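PDB 6VJR: vinylacetyl-CoA Delta-isomerase from Nitrosopumilus maritimus SCM1, which probably dehydrates 4-hydroxybutyryl-CoA and isomerises vinylacetyl-CoA, as a homotetrameric flavoprotein carrying FAD and a [4Fe-4S] cluster. Local coordinates for residues E53-I62 / K66-E75; E206-I217 / I264-Y275. All coordinates share one frame; numbering follows the deposited sequence.

Interaction 1 (E53-I62 / K66-E75)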
loop_
_atom_site.group_PDB
_atom_site.type_symbol
_atom_site.label_atom_id
_atom_site.label_comp_id
_atom_site.label_asym_id
_atom_site.label_seq_id
_atom_site.Cartn_x
_atom_site.Cartn_y
_atom_site.Cartn_z
ATOM N N GLU A 53 -4.690 -17.938 -36.334
ATOM C CA GLU A 53 -5.416 -17.012 -37.198
ATOM C C GLU A 53 -6.615 -16.369 -36.507
ATOM O O GLU A 53 -6.863 -15.179 -36.702
ATOM C CB GLU A 53 -6.011 -17.655 -38.451
ATOM C CG GLU A 53 -4.980 -18.060 -39.486
ATOM C CD GLU A 53 -5.659 -18.679 -40.692
ATOM O OE1 GLU A 53 -6.910 -18.609 -40.817
ATOM O OE2 GLU A 53 -4.905 -19.264 -41.500
ATOM N N ALA A 54 -7.396 -17.143 -35.736
ATOM C CA ALA A 54 -8.585 -16.549 -35.137
ATOM C C ALA A 54 -8.206 -15.507 -34.077
ATOM O O ALA A 54 -8.898 -14.503 -33.922
ATOM C CB ALA A 54 -9.496 -17.602 -34.585
ATOM N N LEU A 55 -7.095 -15.706 -33.369
ATOM C CA LEU A 55 -6.700 -14.738 -32.363
ATOM C C LEU A 55 -6.141 -13.446 -32.973
ATOM O O LEU A 55 -6.426 -12.352 -32.465
ATOM C CB LEU A 55 -5.661 -15.402 -31.475
ATOM C CG LEU A 55 -5.105 -14.556 -30.328
ATOM C CD1 LEU A 55 -6.219 -14.150 -29.403
ATOM C CD2 LEU A 55 -4.022 -15.357 -29.610
ATOM N N ALA A 56 -5.270 -13.587 -33.987
ATOM C CA ALA A 56 -4.409 -12.492 -34.430
ATOM C C ALA A 56 -4.727 -11.930 -35.816
ATOM O O ALA A 56 -4.032 -11.041 -36.298
ATOM C CB ALA A 56 -2.951 -12.924 -34.328
ATOM N N SER A 57 -5.825 -12.377 -36.414
ATOM C CA SER A 57 -6.276 -11.800 -37.659
ATOM C C SER A 57 -7.785 -11.635 -37.575
ATOM O O SER A 57 -8.451 -12.309 -36.784
ATOM C CB SER A 57 -5.830 -12.623 -38.850
ATOM O OG SER A 57 -6.594 -13.806 -38.953
ATOM N N ALA A 58 -8.328 -10.780 -38.443
ATOM C CA ALA A 58 -9.731 -10.436 -38.412
ATOM C C ALA A 58 -10.269 -10.320 -39.832
ATOM O O ALA A 58 -9.521 -10.008 -40.742
ATOM C CB ALA A 58 -9.893 -9.119 -37.729
ATOM N N ASP A 59 -11.587 -10.428 -39.976
ATOM C CA ASP A 59 -12.225 -10.142 -41.252
ATOM C C ASP A 59 -12.651 -8.680 -41.303
ATOM O O ASP A 59 -13.516 -8.251 -40.579
ATOM C CB ASP A 59 -13.410 -11.066 -41.474
ATOM C CG ASP A 59 -13.064 -12.551 -41.492
ATOM O OD1 ASP A 59 -12.173 -12.954 -42.271
ATOM O OD2 ASP A 59 -13.641 -13.293 -40.687
ATOM N N SER A 60 -12.036 -7.911 -42.181
ATOM C CA SER A 60 -12.281 -6.487 -42.325
ATOM C C SER A 60 -13.485 -6.239 -43.229
ATOM O O SER A 60 -13.427 -6.603 -44.399
ATOM C CB SER A 60 -11.064 -5.836 -42.969
ATOM O OG SER A 60 -11.343 -4.465 -43.248
ATOM N N SER A 61 -14.501 -5.532 -42.703
ATOM C CA SER A 61 -15.609 -5.059 -43.521
ATOM C C SER A 61 -15.170 -3.900 -44.416
ATOM O O SER A 61 -15.900 -3.544 -45.338
ATOM C CB SER A 61 -16.795 -4.611 -42.674
ATOM O OG SER A 61 -17.300 -5.687 -41.900
ATOM N N ILE A 62 -14.033 -3.252 -44.091
ATOM C CA ILE A 62 -13.548 -2.153 -44.916
ATOM C C ILE A 62 -13.070 -2.637 -46.300
ATOM O O ILE A 62 -13.493 -2.078 -47.311
ATOM C CB ILE A 62 -12.509 -1.315 -44.154
ATOM C CG1 ILE A 62 -13.181 -0.713 -42.928
ATOM C CG2 ILE A 62 -11.915 -0.231 -45.062
ATOM C CD1 ILE A 62 -12.291 0.084 -41.989
ATOM N N LYS A 66 -9.097 -10.752 -45.013
ATOM C CA LYS A 66 -8.528 -11.151 -43.754
ATOM C C LYS A 66 -7.284 -10.294 -43.508
ATOM O O LYS A 66 -6.374 -10.278 -44.356
ATOM C CB LYS A 66 -8.178 -12.640 -43.790
ATOM C CG LYS A 66 -7.752 -13.173 -42.441
ATOM C CD LYS A 66 -8.954 -13.764 -41.698
ATOM C CE LYS A 66 -9.166 -15.237 -41.950
ATOM N NZ LYS A 66 -8.802 -16.032 -40.765
ATOM N N VAL A 67 -7.263 -9.581 -42.371
ATOM C CA VAL A 67 -6.189 -8.650 -42.068
ATOM C C VAL A 67 -5.575 -8.960 -40.705
ATOM O O VAL A 67 -6.201 -9.532 -39.833
ATOM C CB VAL A 67 -6.637 -7.172 -42.109
ATOM C CG1 VAL A 67 -7.291 -6.839 -43.449
ATOM C CG2 VAL A 67 -7.611 -6.838 -40.990
ATOM N N ASN A 68 -4.320 -8.570 -40.532
ATOM C CA ASN A 68 -3.716 -8.631 -39.214
ATOM C C ASN A 68 -4.580 -7.809 -38.250
ATOM O O ASN A 68 -4.980 -6.701 -38.564
ATOM C CB ASN A 68 -2.271 -8.156 -39.270
ATOM C CG ASN A 68 -1.540 -8.441 -37.985
ATOM O OD1 ASN A 68 -1.754 -7.762 -36.983
ATOM N ND2 ASN A 68 -0.671 -9.437 -38.003
ATOM N N ARG A 69 -4.826 -8.352 -37.049
ATOM C CA ARG A 69 -5.682 -7.672 -36.074
ATOM C C ARG A 69 -5.139 -6.297 -35.673
ATOM O O ARG A 69 -5.919 -5.413 -35.367
ATOM C CB ARG A 69 -6.003 -8.549 -34.859
ATOM C CG ARG A 69 -6.966 -7.903 -33.874
ATOM C CD ARG A 69 -7.394 -8.891 -32.839
ATOM N NE ARG A 69 -8.002 -10.127 -33.326
ATOM C CZ ARG A 69 -9.213 -10.264 -33.836
ATOM N NH1 ARG A 69 -9.627 -11.475 -34.157
ATOM N NH2 ARG A 69 -10.037 -9.240 -33.979
ATOM N N PHE A 70 -3.835 -6.067 -35.780
ATOM C CA PHE A 70 -3.290 -4.739 -35.527
ATOM C C PHE A 70 -3.733 -3.693 -36.543
ATOM O O PHE A 70 -3.638 -2.498 -36.267
ATOM C CB PHE A 70 -1.765 -4.752 -35.440
ATOM C CG PHE A 70 -1.245 -5.368 -34.162
ATOM C CD1 PHE A 70 -1.339 -4.670 -32.968
ATOM C CD2 PHE A 70 -0.698 -6.631 -34.137
ATOM C CE1 PHE A 70 -0.831 -5.205 -31.794
ATOM C CE2 PHE A 70 -0.202 -7.172 -32.965
ATOM C CZ PHE A 70 -0.242 -6.451 -31.802
ATOM N N LEU A 71 -4.276 -4.117 -37.695
ATOM C CA LEU A 71 -4.718 -3.175 -38.729
ATOM C C LEU A 71 -6.243 -3.086 -38.805
ATOM O O LEU A 71 -6.795 -2.457 -39.726
ATOM C CB LEU A 71 -4.150 -3.653 -40.069
ATOM C CG LEU A 71 -2.629 -3.579 -40.231
ATOM C CD1 LEU A 71 -2.152 -4.354 -41.461
ATOM C CD2 LEU A 71 -2.231 -2.134 -40.302
ATOM N N HIS A 72 -6.909 -3.794 -37.899
ATOM C CA HIS A 72 -8.356 -3.918 -37.927
ATOM C C HIS A 72 -9.048 -2.812 -37.136
ATOM O O HIS A 72 -8.690 -2.537 -36.000
ATOM C CB HIS A 72 -8.773 -5.291 -37.420
ATOM C CG HIS A 72 -10.236 -5.513 -37.419
ATOM N ND1 HIS A 72 -10.991 -5.552 -38.572
ATOM C CD2 HIS A 72 -11.056 -5.904 -36.440
ATOM C CE1 HIS A 72 -12.248 -5.861 -38.238
ATOM N NE2 HIS A 72 -12.295 -6.122 -36.951
ATOM N N ILE A 73 -10.069 -2.216 -37.764
ATOM C CA ILE A 73 -10.915 -1.208 -37.149
ATOM C C ILE A 73 -12.073 -1.978 -36.482
ATOM O O ILE A 73 -12.850 -2.681 -37.123
ATOM C CB ILE A 73 -11.427 -0.173 -38.151
ATOM C CG1 ILE A 73 -10.313 0.565 -38.934
ATOM C CG2 ILE A 73 -12.376 0.778 -37.459
ATOM C CD1 ILE A 73 -9.360 1.390 -38.127
ATOM N N ALA A 74 -12.086 -1.914 -35.150
ATOM C CA ALA A 74 -12.938 -2.786 -34.339
ATOM C C ALA A 74 -14.411 -2.550 -34.643
ATOM O O ALA A 74 -14.871 -1.425 -34.621
ATOM C CB ALA A 74 -12.656 -2.531 -32.874
ATOM N N GLU A 75 -15.128 -3.644 -34.913
ATOM C CA GLU A 75 -16.492 -3.604 -35.403
ATOM C C GLU A 75 -17.496 -4.021 -34.330
ATOM O O GLU A 75 -18.690 -4.017 -34.606
ATOM C CB GLU A 75 -16.701 -4.493 -36.642
ATOM C CG GLU A 75 -15.712 -4.220 -37.765
ATOM C CD GLU A 75 -15.879 -4.979 -39.074
ATOM O OE1 GLU A 75 -16.848 -5.768 -39.193
ATOM O OE2 GLU A 75 -15.015 -4.768 -39.984
HETATM O O HOH W 1 -9.910 -14.489 -37.874
HETATM O O HOH W 2 -16.139 -8.248 -40.420
HETATM O O HOH W 3 -10.963 -3.359 -40.372
#
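Ala58 and Val67 form the hydrogen-bonded pair of a short antiparallel beta hairpin, strands 57-59 and 66-68, which follows directly on helix 53-56. Their two backbone bonds, Ala58 N to Val67 O and Val67 N to Ala58 O, both measure 2.8 Å. Where the helix ends, Arg69 gathers three successive carbonyls: its backbone N donates to Ala56 O, its NE to Leu55 O at 2.9 Å, and its NH1 to Ala54 O at 3.1 Å. The last two oxygens lie near the guanidinium plane, at its edge, while Ala58 CB sits over one face. CG of Arg69 is anti to the backbone N (chi1 -176°) and the chain bends at chi3, which turns NE and NH1 back onto the helix end. These bonds satisfy carbonyls that have no further helical turn to pair with and, meeting the guanidinium edge in its plane, the two from the side chain fix its rotation.

Among apolar contacts, Ala58 CB stands 3.6 Å from the centroid of the His72 ring, a CH-pi contact over the face; the NE2 of this ring is bonded to Asp79 of helix 77-94. Ile62 CD1 meets Ile73 CG1, and helix 125-139 packs on Ile62 as well.

The other charged groups lie nearer the surface. Lys66, its chain bent from chi2 onward, passes Asp59 and Ser57 to bring NZ within 3.2 Å of Glu53 OE1 in a salt bridge, the amine meeting the oxygen from above the carboxylate plane. At the far end, the Glu75 carboxylate grips Ser61 with both oxygens. OE2 takes the backbone N of Ser61 on its syn lone pair at 2.9 Å, and OE1 accepts from Ser61 OG at 2.7 Å, 28° out of the carboxylate plane.

Interaction 2 (E206-I217 / I264-Y275)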
loop_
_atom_site.group_PDB
_atom_site.type_symbol
_atom_site.label_atom_id
_atom_site.label_comp_id
_atom_site.label_asym_id
_atom_site.label_seq_id
_atom_site.Cartn_x
_atom_site.Cartn_y
_atom_site.Cartn_z
ATOM N N GLU A 206 -7.643 28.177 -30.384
ATOM C CA GLU A 206 -7.604 28.833 -31.684
ATOM C C GLU A 206 -6.205 29.382 -32.006
ATOM O O GLU A 206 -5.789 29.356 -33.160
ATOM C CB GLU A 206 -8.674 29.918 -31.789
ATOM C CG GLU A 206 -8.733 30.536 -33.181
ATOM C CD GLU A 206 -9.864 31.537 -33.377
ATOM O OE1 GLU A 206 -9.996 32.071 -34.505
ATOM O OE2 GLU A 206 -10.615 31.780 -32.405
ATOM N N SER A 207 -5.475 29.856 -30.982
ATOM C CA SER A 207 -4.119 30.348 -31.178
ATOM C C SER A 207 -3.155 29.229 -31.613
ATOM O O SER A 207 -2.039 29.518 -32.073
ATOM C CB SER A 207 -3.617 31.053 -29.924
ATOM O OG SER A 207 -3.333 30.139 -28.872
ATOM N N ASP A 208 -3.571 27.958 -31.450
ATOM C CA ASP A 208 -2.736 26.806 -31.757
ATOM C C ASP A 208 -3.130 26.137 -33.075
ATOM O O ASP A 208 -2.771 24.984 -33.295
ATOM C CB ASP A 208 -2.807 25.793 -30.621
ATOM C CG ASP A 208 -2.495 26.311 -29.225
ATOM O OD1 ASP A 208 -1.429 26.916 -29.099
ATOM O OD2 ASP A 208 -3.322 26.080 -28.284
ATOM N N LYS A 209 -3.866 26.837 -33.941
ATOM C CA LYS A 209 -4.388 26.283 -35.190
ATOM C C LYS A 209 -3.291 25.624 -36.034
ATOM O O LYS A 209 -3.520 24.585 -36.635
ATOM C CB LYS A 209 -5.090 27.429 -35.940
ATOM C CG LYS A 209 -5.861 27.017 -37.129
ATOM C CD LYS A 209 -6.775 28.120 -37.660
ATOM C CE LYS A 209 -6.070 29.015 -38.656
ATOM N NZ LYS A 209 -6.857 30.143 -39.173
ATOM N N ASP A 210 -2.095 26.231 -36.107
ATOM C CA ASP A 210 -1.009 25.703 -36.927
ATOM C C ASP A 210 -0.558 24.303 -36.487
ATOM O O ASP A 210 0.075 23.580 -37.250
ATOM C CB ASP A 210 0.171 26.654 -36.948
ATOM C CG ASP A 210 -0.050 27.945 -37.708
ATOM O OD1 ASP A 210 -1.134 28.089 -38.331
ATOM O OD2 ASP A 210 0.858 28.802 -37.651
ATOM N N TRP A 211 -0.844 23.938 -35.234
ATOM C CA TRP A 211 -0.455 22.667 -34.660
ATOM C C TRP A 211 -1.559 21.618 -34.799
ATOM O O TRP A 211 -1.356 20.477 -34.414
ATOM C CB TRP A 211 -0.055 22.866 -33.186
ATOM C CG TRP A 211 1.216 23.643 -32.989
ATOM C CD1 TRP A 211 2.450 23.115 -32.816
ATOM C CD2 TRP A 211 1.388 25.085 -32.924
ATOM N NE1 TRP A 211 3.383 24.103 -32.655
ATOM C CE2 TRP A 211 2.770 25.317 -32.694
ATOM C CE3 TRP A 211 0.531 26.186 -33.019
ATOM C CZ2 TRP A 211 3.303 26.592 -32.557
ATOM C CZ3 TRP A 211 1.056 27.453 -32.862
ATOM C CH2 TRP A 211 2.422 27.650 -32.654
ATOM N N ALA A 212 -2.705 21.971 -35.407
ATOM C CA ALA A 212 -3.798 21.040 -35.608
ATOM C C ALA A 212 -3.587 20.271 -36.917
ATOM O O ALA A 212 -4.208 20.541 -37.951
ATOM C CB ALA A 212 -5.129 21.752 -35.580
ATOM N N ILE A 213 -2.612 19.356 -36.896
ATOM C CA ILE A 213 -2.220 18.581 -38.071
ATOM C C ILE A 213 -2.155 17.105 -37.689
ATOM O O ILE A 213 -1.485 16.710 -36.732
ATOM C CB ILE A 213 -0.892 19.086 -38.668
ATOM C CG1 ILE A 213 -0.435 18.260 -39.876
ATOM C CG2 ILE A 213 0.207 19.200 -37.616
ATOM C CD1 ILE A 213 -1.369 18.334 -41.070
ATOM N N VAL A 214 -2.866 16.294 -38.482
ATOM C CA VAL A 214 -2.700 14.856 -38.505
ATOM C C VAL A 214 -2.308 14.453 -39.910
ATOM O O VAL A 214 -2.998 14.820 -40.863
ATOM C CB VAL A 214 -3.977 14.085 -38.108
ATOM C CG1 VAL A 214 -3.773 12.566 -38.254
ATOM C CG2 VAL A 214 -4.410 14.463 -36.687
ATOM N N GLY A 215 -1.260 13.651 -40.026
ATOM C CA GLY A 215 -0.865 13.162 -41.341
ATOM C C GLY A 215 -0.006 11.920 -41.255
ATOM O O GLY A 215 0.735 11.749 -40.294
ATOM N N ALA A 216 -0.122 11.071 -42.283
ATOM C CA ALA A 216 0.656 9.847 -42.374
ATOM C C ALA A 216 1.851 10.098 -43.286
ATOM O O ALA A 216 1.712 10.605 -44.404
ATOM C CB ALA A 216 -0.203 8.785 -42.919
ATOM N N ILE A 217 3.012 9.658 -42.824
ATOM C CA ILE A 217 4.232 9.774 -43.591
ATOM C C ILE A 217 4.867 8.391 -43.700
ATOM O O ILE A 217 4.830 7.600 -42.747
ATOM C CB ILE A 217 5.207 10.789 -42.992
ATOM C CG1 ILE A 217 5.691 10.420 -41.622
ATOM C CG2 ILE A 217 4.600 12.179 -42.976
ATOM C CD1 ILE A 217 6.813 11.292 -41.109
ATOM N N ILE A 264 3.611 16.309 -46.704
ATOM C CA ILE A 264 2.496 15.385 -46.589
ATOM C C ILE A 264 1.476 15.758 -47.646
ATOM O O ILE A 264 0.900 16.839 -47.561
ATOM C CB ILE A 264 1.844 15.396 -45.198
ATOM C CG1 ILE A 264 2.901 15.350 -44.098
ATOM C CG2 ILE A 264 0.831 14.260 -45.094
ATOM C CD1 ILE A 264 2.350 15.352 -42.689
ATOM N N PRO A 265 1.210 14.875 -48.634
ATOM C CA PRO A 265 0.249 15.202 -49.663
ATOM C C PRO A 265 -1.159 15.204 -49.074
ATOM O O PRO A 265 -1.424 14.549 -48.080
ATOM C CB PRO A 265 0.445 14.100 -50.705
ATOM C CG PRO A 265 0.956 12.937 -49.917
ATOM C CD PRO A 265 1.785 13.532 -48.796
ATOM N N TRP A 266 -2.083 15.921 -49.704
ATOM C CA TRP A 266 -3.432 16.041 -49.176
ATOM C C TRP A 266 -4.059 14.690 -48.856
ATOM O O TRP A 266 -4.811 14.576 -47.897
ATOM C CB TRP A 266 -4.306 16.834 -50.153
ATOM C CG TRP A 266 -3.909 18.275 -50.231
ATOM C CD1 TRP A 266 -3.594 18.968 -51.360
ATOM C CD2 TRP A 266 -3.769 19.203 -49.132
ATOM N NE1 TRP A 266 -3.278 20.257 -51.042
ATOM C CE2 TRP A 266 -3.372 20.436 -49.694
ATOM C CE3 TRP A 266 -3.949 19.126 -47.751
ATOM C CZ2 TRP A 266 -3.146 21.572 -48.928
ATOM C CZ3 TRP A 266 -3.747 20.261 -46.994
ATOM C CH2 TRP A 266 -3.345 21.460 -47.577
ATOM N N ASP A 267 -3.790 13.662 -49.665
ATOM C CA ASP A 267 -4.481 12.401 -49.455
ATOM C C ASP A 267 -4.054 11.717 -48.157
ATOM O O ASP A 267 -4.694 10.761 -47.735
ATOM C CB ASP A 267 -4.245 11.414 -50.582
ATOM C CG ASP A 267 -2.786 11.181 -50.933
ATOM O OD1 ASP A 267 -2.228 11.969 -51.709
ATOM O OD2 ASP A 267 -2.211 10.228 -50.426
ATOM N N LYS A 268 -2.969 12.178 -47.544
ATOM C CA LYS A 268 -2.482 11.594 -46.304
ATOM C C LYS A 268 -2.687 12.553 -45.135
ATOM O O LYS A 268 -2.146 12.319 -44.053
ATOM C CB LYS A 268 -1.009 11.184 -46.453
ATOM C CG LYS A 268 -0.681 10.141 -47.499
ATOM C CD LYS A 268 -1.169 8.753 -47.167
ATOM C CE LYS A 268 -0.758 7.697 -48.130
ATOM N NZ LYS A 268 -1.471 7.869 -49.379
ATOM N N VAL A 269 -3.432 13.651 -45.358
ATOM C CA VAL A 269 -3.725 14.622 -44.299
ATOM C C VAL A 269 -5.133 14.349 -43.744
ATOM O O VAL A 269 -6.116 14.378 -44.484
ATOM C CB VAL A 269 -3.609 16.064 -44.824
ATOM C CG1 VAL A 269 -4.166 17.110 -43.877
ATOM C CG2 VAL A 269 -2.184 16.406 -45.219
ATOM N N PHE A 270 -5.213 14.075 -42.436
ATOM C CA PHE A 270 -6.452 13.667 -41.798
ATOM C C PHE A 270 -7.015 14.726 -40.838
ATOM O O PHE A 270 -8.052 14.499 -40.211
ATOM C CB PHE A 270 -6.277 12.308 -41.124
ATOM C CG PHE A 270 -5.628 11.213 -41.958
ATOM C CD1 PHE A 270 -6.000 11.026 -43.285
ATOM C CD2 PHE A 270 -4.652 10.385 -41.422
ATOM C CE1 PHE A 270 -5.400 10.049 -44.054
ATOM C CE2 PHE A 270 -4.078 9.395 -42.198
ATOM C CZ PHE A 270 -4.457 9.227 -43.506
ATOM N N MET A 271 -6.327 15.856 -40.690
ATOM C CA MET A 271 -6.783 17.009 -39.928
ATOM C C MET A 271 -5.898 18.164 -40.380
ATOM O O MET A 271 -4.678 18.014 -40.447
ATOM C CB MET A 271 -6.606 16.817 -38.412
ATOM C CG MET A 271 -6.916 18.078 -37.533
ATOM S SD MET A 271 -6.387 17.931 -35.828
ATOM C CE MET A 271 -7.680 16.818 -35.263
ATOM N N HIS A 272 -6.514 19.314 -40.611
ATOM C CA HIS A 272 -5.797 20.472 -41.121
ATOM C C HIS A 272 -6.454 21.748 -40.585
ATOM O O HIS A 272 -7.255 22.357 -41.280
ATOM C CB HIS A 272 -5.771 20.440 -42.653
ATOM C CG HIS A 272 -5.130 21.638 -43.282
ATOM N ND1 HIS A 272 -3.965 22.211 -42.840
ATOM C CD2 HIS A 272 -5.536 22.414 -44.292
ATOM C CE1 HIS A 272 -3.656 23.257 -43.594
ATOM N NE2 HIS A 272 -4.601 23.416 -44.459
ATOM N N GLY A 273 -6.163 22.102 -39.330
ATOM C CA GLY A 273 -6.594 23.359 -38.744
ATOM C C GLY A 273 -7.827 23.297 -37.839
ATOM O O GLY A 273 -8.170 24.315 -37.227
ATOM N N GLU A 274 -8.510 22.144 -37.751
ATOM C CA GLU A 274 -9.713 22.016 -36.939
ATOM C C GLU A 274 -9.311 21.701 -35.494
ATOM O O GLU A 274 -9.468 20.590 -34.984
ATOM C CB GLU A 274 -10.612 20.945 -37.540
ATOM C CG GLU A 274 -11.018 21.219 -38.987
ATOM C CD GLU A 274 -10.070 20.722 -40.060
ATOM O OE1 GLU A 274 -9.066 20.029 -39.741
ATOM O OE2 GLU A 274 -10.366 21.044 -41.257
ATOM N N TYR A 275 -8.759 22.725 -34.855
ATOM C CA TYR A 275 -8.117 22.619 -33.563
ATOM C C TYR A 275 -9.043 22.085 -32.480
ATOM O O TYR A 275 -8.560 21.485 -31.526
ATOM C CB TYR A 275 -7.588 24.000 -33.162
ATOM C CG TYR A 275 -8.645 25.069 -33.036
ATOM C CD1 TYR A 275 -9.284 25.290 -31.823
ATOM C CD2 TYR A 275 -8.994 25.853 -34.118
ATOM C CE1 TYR A 275 -10.261 26.251 -31.695
ATOM C CE2 TYR A 275 -9.961 26.829 -34.001
ATOM C CZ TYR A 275 -10.599 27.015 -32.794
ATOM O OH TYR A 275 -11.541 27.989 -32.763
#
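Glu206 lies over the ring of Tyr275, its CA 3.6 Å from the centroid in a CH-pi contact, while its CB and CG run on past Tyr275 OH. The Tyr275 ring is brought there by a chi1 of 61°, with CG between the backbone N and the carbonyl carbon. A serine in place of Tyr275 would probably leave Glu206 CA and CB without the ring they lie against, and the start of 206-217 freer to shift. Further on, Lys209 CG touches Gly273 O, and Ala212 packs its CB against CA of Tyr275 while its O accepts from Gly273 N at 2.9 Å. Ile213 sends CD1 to Val269 CG1. From here the strands run antiparallel at one edge of a four-stranded mixed sheet, and a classic beta bulge interrupts them: Phe270 and Met271 both face Val214, whose O takes a 2.8 Å bond from Phe270 N and a weak one from Met271 N. Val214 divides its methyls between them, CG1 at the edge of the Phe270 ring and CG2 3.7 Å from Met271 CB. Gly215 brings its CA to 3.1 Å from Lys268 O, which also accepts from Ala216 N. Last, Ile217 CG2 rests 3.8 Å from Ile264 CG1.

How the interactions relate
Both contacts are largely buried, and all four segments belong to the N-terminal part of the 4-hydroxyphenylacetate 3-hydroxylase family, yet they share no element: their centres lie 28 Å apart and their nearest atoms about 10 Å. Interaction 1 closes a local hairpin, with three residues between its segments, whereas interaction 2 joins segments separated by 46 residues. Helix 125-139 packs against both. The chemistry differs accordingly. In 53-62 / 66-75, charged and polar side chains supply many of the bonds, with a salt bridge and a carboxylate at the more exposed margins; in 206-217 / 264-275 the crossing hydrogen bonds are all backbone and the side chains meet mainly through apolar groups.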